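Methylmalonyl-CoA carboxyltransferase 5S subunit (PDB 1RQB) transfers the carboxyl group from the biotin of the 1.3S subunit to pyruvate, forming oxaloacetate, and binds one cobalt ion per subunit. Local coordinates at residues 65-70 with 99-104. Numbering follows the deposited sequence.
Sequences ECWGGA and LQMLLR
C66 N donates to Q100 O at 3.0 Å, the first of three backbone bonds joining 65-70 to 99-104, and E65 CA approaches that same carbonyl oxygen. Farther along, G69 N reaches L102 O at 3.1 Å. Between them W67 O takes a weak bond from L102 N, 3.3 Å long, and M101 CA adds a CH...O contact to W67 O. The register slips by one residue between E65 and W67, a beta bulge in this parallel pair. The two are neighbouring strands of the TIM barrel, linked through helical chain in the usual beta-alpha-beta way, and 65-70 runs out into the loop holding A70, a substrate-binding residue. On the face carrying E65 and Q100, a water bridges the two side chains: it donates to E65 OE1 at 2.7 Å and accepts from Q100 NE2 at 3.0 Å, with a weak third bond to M101 O. E65 CG, anti to the backbone N (chi1 -167°), lies near Q100 O, and the extended chain carries the carboxylate on to the water. Its OE2 makes a salt bridge to R33 and accepts from the backbone N of D34, a cobalt ligand, consistent with a second-shell role; both carboxylate oxygens are thus engaged. Q100 OE1 is hydrogen-bonded to S63 OG. On the other face W67 and M101 lie side by side. The selenium of selenomethionine M101 sits in plane at the edge of the six-membered ring, 5.2 Å from its centroid, a Met-aromatic contact, while CE meets W67 CE3 at 3.7 Å and G68 CA at 3.6 Å. The indole NE1 donates to P83 O.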
# COMPACT_ATOMS: atom_id res chain seq x y z
N GLU A 65 -18.70 9.64 2.30
CA GLU A 65 -18.76 9.64 3.77
C GLU A 65 -18.19 10.98 4.23
O GLU A 65 -17.06 11.31 3.90
CB GLU A 65 -17.96 8.46 4.34
CG GLU A 65 -18.24 8.22 5.82
CD GLU A 65 -17.24 7.30 6.48
OE1 GLU A 65 -17.65 6.25 7.03
OE2 GLU A 65 -16.03 7.62 6.45
N CYS A 66 -18.96 11.75 5.00
CA CYS A 66 -18.44 13.07 5.37
C CYS A 66 -18.87 13.50 6.77
O CYS A 66 -18.68 14.65 7.15
CB CYS A 66 -18.94 14.11 4.37
SG CYS A 66 -20.75 14.16 4.30
N TRP A 67 -19.43 12.59 7.57
CA TRP A 67 -19.87 13.02 8.90
C TRP A 67 -19.92 11.82 9.85
O TRP A 67 -19.84 10.67 9.43
CB TRP A 67 -21.26 13.67 8.78
CG TRP A 67 -21.50 14.82 9.76
CD1 TRP A 67 -20.76 15.96 9.87
CD2 TRP A 67 -22.56 14.93 10.72
NE1 TRP A 67 -21.30 16.78 10.84
CE2 TRP A 67 -22.40 16.18 11.37
CE3 TRP A 67 -23.63 14.10 11.10
CZ2 TRP A 67 -23.28 16.62 12.38
CZ3 TRP A 67 -24.50 14.53 12.10
CH2 TRP A 67 -24.32 15.79 12.73
N GLY A 68 -20.04 12.12 11.14
CA GLY A 68 -20.11 11.05 12.11
C GLY A 68 -18.73 10.56 12.49
O GLY A 68 -17.73 11.22 12.21
N GLY A 69 -18.68 9.39 13.12
CA GLY A 69 -17.40 8.88 13.56
C GLY A 69 -16.86 9.85 14.60
O GLY A 69 -17.64 10.43 15.36
N ALA A 70 -15.56 10.07 14.60
CA ALA A 70 -14.92 10.96 15.58
C ALA A 70 -14.90 12.42 15.10
O ALA A 70 -14.37 13.28 15.80
CB ALA A 70 -13.48 10.49 15.83
N LEU A 99 -24.94 11.76 0.84
CA LEU A 99 -24.02 11.96 1.96
C LEU A 99 -24.17 10.79 2.93
O LEU A 99 -25.28 10.30 3.14
CB LEU A 99 -24.32 13.28 2.68
CG LEU A 99 -24.28 14.53 1.79
CD1 LEU A 99 -24.33 15.78 2.67
CD2 LEU A 99 -23.02 14.53 0.94
N GLN A 100 -23.06 10.34 3.50
CA GLN A 100 -23.11 9.18 4.40
C GLN A 100 -22.37 9.50 5.71
O GLN A 100 -21.40 10.25 5.72
CB GLN A 100 -22.44 8.00 3.70
CG GLN A 100 -22.45 6.70 4.46
CD GLN A 100 -22.04 5.52 3.58
OE1 GLN A 100 -22.50 5.40 2.45
NE2 GLN A 100 -21.19 4.65 4.11
N MSE A 101 -22.87 8.94 6.81
CA MSE A 101 -22.22 9.13 8.12
C MSE A 101 -22.13 7.77 8.82
O MSE A 101 -22.81 6.82 8.44
CB MSE A 101 -23.03 10.06 9.03
CG MSE A 101 -24.36 9.47 9.54
SE MSE A 101 -25.19 10.54 10.97
CE MSE A 101 -23.69 10.57 12.21
N LEU A 102 -21.26 7.72 9.82
CA LEU A 102 -21.08 6.53 10.67
C LEU A 102 -21.69 6.89 12.02
O LEU A 102 -21.33 7.91 12.61
CB LEU A 102 -19.59 6.20 10.85
CG LEU A 102 -19.32 4.98 11.73
CD1 LEU A 102 -19.80 3.72 11.01
CD2 LEU A 102 -17.83 4.86 12.07
N LEU A 103 -22.63 6.08 12.50
CA LEU A 103 -23.34 6.35 13.76
C LEU A 103 -23.29 5.09 14.64
O LEU A 103 -23.72 4.03 14.20
CB LEU A 103 -24.79 6.71 13.45
CG LEU A 103 -25.67 7.11 14.63
CD1 LEU A 103 -25.15 8.43 15.23
CD2 LEU A 103 -27.10 7.26 14.15
N ARG A 104 -22.80 5.22 15.87
CA ARG A 104 -22.65 4.04 16.73
C ARG A 104 -23.93 3.70 17.50
O ARG A 104 -23.95 3.69 18.73
CB ARG A 104 -21.44 4.22 17.66
CG ARG A 104 -21.04 2.93 18.41
CD ARG A 104 -19.65 3.03 19.05
NE ARG A 104 -19.54 4.06 20.09
CZ ARG A 104 -19.53 3.79 21.39
NH1 ARG A 104 -19.63 2.54 21.81
NH2 ARG A 104 -19.40 4.77 22.27
O HOH W 1 -20.18 5.39 6.88